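Local coordinates for regulator of Ty1 transposition protein 107 (Saccharomyces cerevisiae, PDB 3T7K), which binds phosphorylated histone H2A through its C-terminal tandem BRCT repeats during DNA damage repair, at residues L131-V135 / F136-N140; R70-K73 / F74-L78. One frame throughout, in Å; residues are numbered along the deposited sequence.

Contact 1. Residues L131-V135 / F136-N140; sequences LPTKV and FERAN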
ATOM      1  N   LEU C 131      11.479  -4.973  -4.876  1.00 30.71           N
ATOM      2  CA  LEU C 131      11.120  -6.306  -5.335  1.00 33.35           C
ATOM      3  C   LEU C 131       9.818  -6.725  -4.680  1.00 33.13           C
ATOM      4  O   LEU C 131       9.538  -6.355  -3.539  1.00 33.67           O
ATOM      5  CB  LEU C 131      12.223  -7.303  -5.031  1.00 34.47           C
ATOM      6  CG  LEU C 131      13.495  -7.051  -5.835  1.00 39.50           C
ATOM      7  CD1 LEU C 131      14.644  -7.913  -5.301  1.00 29.84           C
ATOM      8  CD2 LEU C 131      13.243  -7.320  -7.317  1.00 37.79           C
ATOM      9  N   PRO C 132       9.003  -7.475  -5.417  1.00 33.22           N
ATOM     10  CA  PRO C 132       7.688  -7.934  -4.966  1.00 38.10           C
ATOM     11  C   PRO C 132       7.789  -9.108  -3.987  1.00 40.44           C
ATOM     12  O   PRO C 132       6.759  -9.643  -3.572  1.00 38.93           O
ATOM     13  CB  PRO C 132       7.025  -8.392  -6.266  1.00 36.92           C
ATOM     14  CG  PRO C 132       8.162  -8.786  -7.122  1.00 38.93           C
ATOM     15  CD  PRO C 132       9.246  -7.810  -6.828  1.00 31.79           C
ATOM     16  N   THR C 133       9.013  -9.483  -3.616  1.00 34.60           N
ATOM     17  CA  THR C 133       9.227 -10.558  -2.658  1.00 38.86           C
ATOM     18  C   THR C 133      10.136 -10.081  -1.536  1.00 38.29           C
ATOM     19  O   THR C 133      10.830  -9.067  -1.680  1.00 34.76           O
ATOM     20  CB  THR C 133       9.884 -11.782  -3.327  1.00 38.29           C
ATOM     21  OG1 THR C 133      11.124 -11.385  -3.931  1.00 38.07           O
ATOM     22  CG2 THR C 133       8.976 -12.343  -4.398  1.00 41.41           C
ATOM     23  N   LYS C 134      10.123 -10.807  -0.422  1.00 31.84           N
ATOM     24  CA  LYS C 134      11.103 -10.589   0.640  1.00 31.63           C
ATOM     25  C   LYS C 134      12.281 -11.556   0.475  1.00 29.86           C
ATOM     26  O   LYS C 134      12.175 -12.554  -0.211  1.00 32.57           O
ATOM     27  CB  LYS C 134      10.474 -10.757   2.013  1.00 34.51           C
ATOM     28  CG  LYS C 134       9.295  -9.881   2.258  1.00 32.29           C
ATOM     29  CD  LYS C 134       9.689  -8.419   2.271  1.00 31.81           C
ATOM     30  CE  LYS C 134       8.510  -7.593   2.764  1.00 35.67           C
ATOM     31  NZ  LYS C 134       8.707  -6.146   2.535  1.00 37.14           N
ATOM     32  N   VAL C 135      13.399 -11.235   1.112  1.00 29.64           N
ATOM     33  CA  VAL C 135      14.661 -11.881   0.815  1.00 30.53           C
ATOM     34  C   VAL C 135      14.572 -13.389   1.122  1.00 31.58           C
ATOM     35  O   VAL C 135      15.005 -14.202   0.324  1.00 32.97           O
ATOM     36  CB  VAL C 135      15.832 -11.207   1.575  1.00 30.67           C
ATOM     37  CG1 VAL C 135      15.575 -11.218   3.072  1.00 29.40           C
ATOM     38  CG2 VAL C 135      17.166 -11.886   1.246  1.00 31.84           C
ATOM     39  N   PHE C 136      13.965 -13.758   2.245  1.00 29.86           N
ATOM     40  CA  PHE C 136      13.872 -15.183   2.599  1.00 33.45           C
ATOM     41  C   PHE C 136      12.772 -15.881   1.834  1.00 35.00           C
ATOM     42  O   PHE C 136      12.839 -17.085   1.560  1.00 34.20           O
ATOM     43  CB  PHE C 136      13.659 -15.353   4.085  1.00 27.56           C
ATOM     44  CG  PHE C 136      14.816 -14.910   4.898  1.00 28.61           C
ATOM     45  CD1 PHE C 136      16.026 -15.570   4.811  1.00 32.66           C
ATOM     46  CD2 PHE C 136      14.704 -13.841   5.751  1.00 29.02           C
ATOM     47  CE1 PHE C 136      17.101 -15.166   5.568  1.00 32.87           C
ATOM     48  CE2 PHE C 136      15.776 -13.428   6.511  1.00 31.14           C
ATOM     49  CZ  PHE C 136      16.977 -14.090   6.413  1.00 32.70           C
ATOM     50  N   GLU C 137      11.756 -15.108   1.479  1.00 34.28           N
ATOM     51  CA  GLU C 137      10.709 -15.618   0.634  1.00 30.85           C
ATOM     52  C   GLU C 137      11.287 -15.998  -0.723  1.00 35.90           C
ATOM     53  O   GLU C 137      10.991 -17.075  -1.249  1.00 36.99           O
ATOM     54  CB  GLU C 137       9.605 -14.571   0.492  1.00 34.65           C
ATOM     55  CG  GLU C 137       8.631 -14.884  -0.589  1.00 32.08           C
ATOM     56  CD  GLU C 137       7.584 -13.814  -0.758  0.17 36.60           C
ATOM     57  OE1 GLU C 137       7.729 -12.704  -0.183  1.00 36.16           O
ATOM     58  OE2 GLU C 137       6.611 -14.102  -1.475  1.00 41.43           O
ATOM     59  N   ARG C 138      12.110 -15.112  -1.286  1.00 35.35           N
ATOM     60  CA  ARG C 138      12.871 -15.410  -2.501  1.00 35.09           C
ATOM     61  C   ARG C 138      13.730 -16.659  -2.382  1.00 37.41           C
ATOM     62  O   ARG C 138      14.002 -17.322  -3.387  1.00 39.91           O
ATOM     63  CB  ARG C 138      13.842 -14.273  -2.832  1.00 36.08           C
ATOM     64  CG  ARG C 138      13.234 -13.112  -3.507  1.00 40.68           C
ATOM     65  CD  ARG C 138      14.273 -12.267  -4.236  1.00 40.34           C
ATOM     66  NE  ARG C 138      15.123 -11.448  -3.370  1.00 34.88           N
ATOM     67  CZ  ARG C 138      14.706 -10.413  -2.652  1.00 31.19           C
ATOM     68  NH1 ARG C 138      13.418 -10.072  -2.641  1.00 34.17           N
ATOM     69  NH2 ARG C 138      15.578  -9.717  -1.934  1.00 30.68           N
ATOM     70  N   ALA C 139      14.213 -16.945  -1.177  1.00 33.61           N
ATOM     71  CA  ALA C 139      15.159 -18.041  -0.974  1.00 36.97           C
ATOM     72  C   ALA C 139      14.459 -19.347  -0.652  1.00 38.19           C
ATOM     73  O   ALA C 139      15.110 -20.361  -0.388  1.00 37.10           O
ATOM     74  CB  ALA C 139      16.140 -17.696   0.144  1.00 36.77           C
ATOM     75  N   ASN C 140      13.129 -19.317  -0.652  1.00 35.84           N
ATOM     76  CA  ASN C 140      12.347 -20.481  -0.265  1.00 35.94           C
ATOM     77  C   ASN C 140      12.647 -20.941   1.142  1.00 36.36           C
ATOM     78  O   ASN C 140      12.665 -22.135   1.419  1.00 34.62           O
ATOM     79  CB  ASN C 140      12.572 -21.628  -1.242  1.00 40.38           C
ATOM     80  CG  ASN C 140      11.817 -21.430  -2.527  1.00 41.52           C
ATOM     81  OD1 ASN C 140      10.673 -20.974  -2.518  1.00 42.82           O
ATOM     82  ND2 ASN C 140      12.450 -21.755  -3.640  1.00 41.76           N
TER
HETATM   83  O   HOH W   1       5.470 -11.935  -2.905  1.00 36.27           O
HETATM   84  O   HOH W   2      13.795  -7.346  -1.085  1.00 30.49           O
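The guanidinium of R138 is sandwiched between L131 and V135. CD1 of L131 sits over the centre of one face, 3.6 Å from R138 CZ, while the backbone at V135 CA lies over the opposite face, displaced toward the rim and 3.6 Å from R138 NH2. At the edge and in the plane, T133 O lies 2.9 Å from R138 NH1. The model also gives a hydrogen bond from NH1 to T133 OG1, but that oxygen crowds the arginine chain and its position is less sure. The chain bends at chi3 (-74°), which folds the flat group back over the loop and the start of the helix; NH2 donates to L239 O, beyond helix 229-237, and to a water. With an alanine here, L239 O would probably lose this donor and a gap would open between L131 and V135.

The second polar link comes from E137. K134 N donates to E137 OE1 over 3.1 Å, nearly straight at 169° yet from above the carboxylate plane, and a water joins OE2 to P132 O. This pairing ties the loop to the first turn of helix 135-138, just ahead of strand 143-147, the first strand of the second repeat's sheet, and R138 N also donates to K134 O (2.8 Å, 172°). The short helix ends in a Schellman motif, with N140 at positive phi.

On the inner side, V135 CG1 makes a CH-pi contact over the F136 ring, 4.2 Å from the centroid, and that ring packs on W231, C232 and I236 of helix 229-237. Farther out, K134 NZ forms a salt bridge with E81, and N140 ND2 bonds N16 O of the second subunit.

Contact 2. Residues R70-K73 / F74-L78; sequences RTEK and FLKSL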
ATOM      1  N   ARG C  70      23.329  -3.199  13.210  1.00 45.32           N
ATOM      2  CA  ARG C  70      22.639  -4.463  13.389  1.00 45.93           C
ATOM      3  C   ARG C  70      21.465  -4.329  14.348  1.00 46.10           C
ATOM      4  O   ARG C  70      21.063  -5.307  14.973  1.00 47.39           O
ATOM      5  CB  ARG C  70      23.616  -5.527  13.900  1.00 49.03           C
ATOM      6  CG  ARG C  70      24.762  -5.807  12.934  1.00 49.71           C
ATOM      7  CD  ARG C  70      25.801  -6.721  13.546  1.00 52.60           C
ATOM      8  NE  ARG C  70      26.301  -7.672  12.564  1.00 56.47           N
ATOM      9  CZ  ARG C  70      26.047  -8.974  12.599  1.00 53.06           C
ATOM     10  NH1 ARG C  70      25.307  -9.481  13.580  1.00 50.35           N
ATOM     11  NH2 ARG C  70      26.532  -9.765  11.656  1.00 54.78           N
ATOM     12  N   THR C  71      20.914  -3.126  14.482  1.00 39.92           N
ATOM     13  CA  THR C  71      19.751  -2.959  15.338  1.00 35.18           C
ATOM     14  C   THR C  71      18.557  -3.577  14.663  1.00 35.88           C
ATOM     15  O   THR C  71      18.540  -3.705  13.450  1.00 40.43           O
ATOM     16  CB  THR C  71      19.408  -1.475  15.560  1.00 42.94           C
ATOM     17  OG1 THR C  71      19.428  -0.793  14.291  1.00 37.73           O
ATOM     18  CG2 THR C  71      20.393  -0.839  16.527  1.00 37.23           C
ATOM     19  N   GLU C  72      17.546  -3.936  15.441  1.00 34.92           N
ATOM     20  CA  GLU C  72      16.270  -4.364  14.882  1.00 38.52           C
ATOM     21  C   GLU C  72      15.739  -3.357  13.855  1.00 39.23           C
ATOM     22  O   GLU C  72      15.255  -3.730  12.784  1.00 36.86           O
ATOM     23  CB  GLU C  72      15.245  -4.539  16.001  1.00 38.43           C
ATOM     24  CG  GLU C  72      13.854  -4.908  15.515  1.00 41.59           C
ATOM     25  CD  GLU C  72      12.870  -5.062  16.657  1.00 48.86           C
ATOM     26  OE1 GLU C  72      13.225  -4.687  17.793  1.00 52.14           O
ATOM     27  OE2 GLU C  72      11.743  -5.560  16.430  1.00 51.60           O
ATOM     28  N   LYS C  73      15.845  -2.075  14.181  1.00 38.18           N
ATOM     29  CA  LYS C  73      15.315  -1.030  13.304  1.00 39.86           C
ATOM     30  C   LYS C  73      16.024  -0.976  11.967  1.00 38.13           C
ATOM     31  O   LYS C  73      15.373  -0.931  10.918  1.00 37.82           O
ATOM     32  CB  LYS C  73      15.382   0.333  13.987  1.00 36.99           C
ATOM     33  CG  LYS C  73      14.150   0.664  14.790  1.00 42.05           C
ATOM     34  CD  LYS C  73      14.332   2.001  15.489  1.00 45.46           C
ATOM     35  CE  LYS C  73      13.035   2.494  16.081  1.00 43.94           C
ATOM     36  NZ  LYS C  73      13.296   3.591  17.052  1.00 42.06           N
ATOM     37  N   PHE C  74      17.355  -0.978  11.998  1.00 36.75           N
ATOM     38  CA  PHE C  74      18.105  -1.001  10.759  1.00 34.35           C
ATOM     39  C   PHE C  74      17.764  -2.223   9.908  1.00 37.46           C
ATOM     40  O   PHE C  74      17.515  -2.092   8.720  1.00 33.39           O
ATOM     41  CB  PHE C  74      19.614  -0.926  10.985  1.00 35.80           C
ATOM     42  CG  PHE C  74      20.351  -0.418   9.790  1.00 39.24           C
ATOM     43  CD1 PHE C  74      20.573   0.944   9.626  1.00 39.64           C
ATOM     44  CD2 PHE C  74      20.749  -1.283   8.785  1.00 39.00           C
ATOM     45  CE1 PHE C  74      21.223   1.432   8.505  1.00 38.30           C
ATOM     46  CE2 PHE C  74      21.404  -0.802   7.660  1.00 41.22           C
ATOM     47  CZ  PHE C  74      21.639   0.566   7.522  1.00 43.20           C
ATOM     48  N   LEU C  75      17.753  -3.410  10.511  1.00 37.58           N
ATOM     49  CA  LEU C  75      17.511  -4.622   9.733  1.00 35.68           C
ATOM     50  C   LEU C  75      16.114  -4.597   9.142  1.00 33.94           C
ATOM     51  O   LEU C  75      15.892  -5.039   8.005  1.00 34.27           O
ATOM     52  CB  LEU C  75      17.688  -5.868  10.607  1.00 33.54           C
ATOM     53  CG  LEU C  75      19.115  -6.077  11.112  1.00 34.36           C
ATOM     54  CD1 LEU C  75      19.156  -7.194  12.159  1.00 35.92           C
ATOM     55  CD2 LEU C  75      20.033  -6.380   9.957  1.00 35.13           C
ATOM     56  N   LYS C  76      15.166  -4.085   9.918  1.00 33.31           N
ATOM     57  CA  LYS C  76      13.786  -4.013   9.446  1.00 36.58           C
ATOM     58  C   LYS C  76      13.622  -2.963   8.360  1.00 37.17           C
ATOM     59  O   LYS C  76      12.788  -3.115   7.464  1.00 35.40           O
ATOM     60  CB  LYS C  76      12.813  -3.718  10.583  1.00 36.24           C
ATOM     61  CG  LYS C  76      12.298  -4.954  11.320  1.00 37.27           C
ATOM     62  CD  LYS C  76      11.462  -4.523  12.526  1.00 39.61           C
ATOM     63  CE  LYS C  76      10.847  -5.706  13.249  1.00 46.26           C
ATOM     64  NZ  LYS C  76      10.040  -5.245  14.415  1.00 45.51           N
ATOM     65  N   SER C  77      14.400  -1.885   8.445  1.00 36.95           N
ATOM     66  CA  SER C  77      14.274  -0.838   7.438  1.00 36.10           C
ATOM     67  C   SER C  77      14.533  -1.447   6.060  1.00 36.25           C
ATOM     68  O   SER C  77      14.056  -0.937   5.043  1.00 33.26           O
ATOM     69  CB  SER C  77      15.248   0.304   7.703  1.00 31.80           C
ATOM     70  OG  SER C  77      16.534  -0.001   7.209  1.00 32.83           O
ATOM     71  N   LEU C  78      15.277  -2.552   6.025  1.00 32.50           N
ATOM     72  CA  LEU C  78      15.569  -3.204   4.748  1.00 31.72           C
ATOM     73  C   LEU C  78      14.391  -4.010   4.202  1.00 30.58           C
ATOM     74  O   LEU C  78      14.484  -4.600   3.124  1.00 28.91           O
ATOM     75  CB  LEU C  78      16.850  -4.045   4.825  1.00 34.26           C
ATOM     76  CG  LEU C  78      18.080  -3.131   4.826  1.00 35.24           C
ATOM     77  CD1 LEU C  78      19.316  -3.837   5.354  1.00 39.86           C
ATOM     78  CD2 LEU C  78      18.322  -2.566   3.415  1.00 37.07           C
TER
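T71 holds OG1 between its backbone N and carbonyl carbon (chi1 47°), which turns the hydroxyl oxygen back over the first turn of the helix. There it accepts from F74 N at 3.1 Å and 160°, an N-cap bond, and the T71 and F74 side chains cross at about a right angle. T71 OG1 has a second partner in T28 OG1, which helps hold the cap.

E72 extends with CG anti to the backbone N and lies alongside K76, pointing the same way. Their ends meet in a salt bridge of 2.7 Å between E72 OE2 and K76 NZ, the ammonium approaching on the anti side and 29° out of the carboxylate plane. E72 CG packs 3.8 Å from K76 CD, and S159 OG gives NZ another partner. Beneath the side chains, L75 N donates to T71 O (3.1 Å), K76 N to E72 O and S77 N to K73 O. S77 OG turns back to donate to F74 O at 2.8 Å.

This helix start forms part of the peptide site: R70 N bonds an acidic peptide side chain, L75 packs on an apolar one, and K73 NZ bonds D52 O and a modified peptide side chain on which T71 also packs. That modified group is probably the phosphoserine, and K73 is consistent with the phosphate-binding lysine at the start of this helix in tandem BRCT repeats.

In the fold
From the N terminus, contact 2 comes first, at the start of helix 72-77, between strands 62-64 and 85-87 of a parallel beta-alpha-beta unit in the first BRCT repeat. Contact 1 follows after helix 123-128, where the chain enters helix 135-138 ahead of strand 143-147. Each contact spans one uninterrupted run of residues and closes only a local turn. Contacts 1 and 2 lie in series, neither nesting nor crossing, with their centres about 17 Å apart and their nearest atoms about 6 Å apart. Both reach helix 229-237, through R70 and L75 in contact 2 and through F136 in contact 1. H164 also bridges them, bonding L75 O and the F136 backbone.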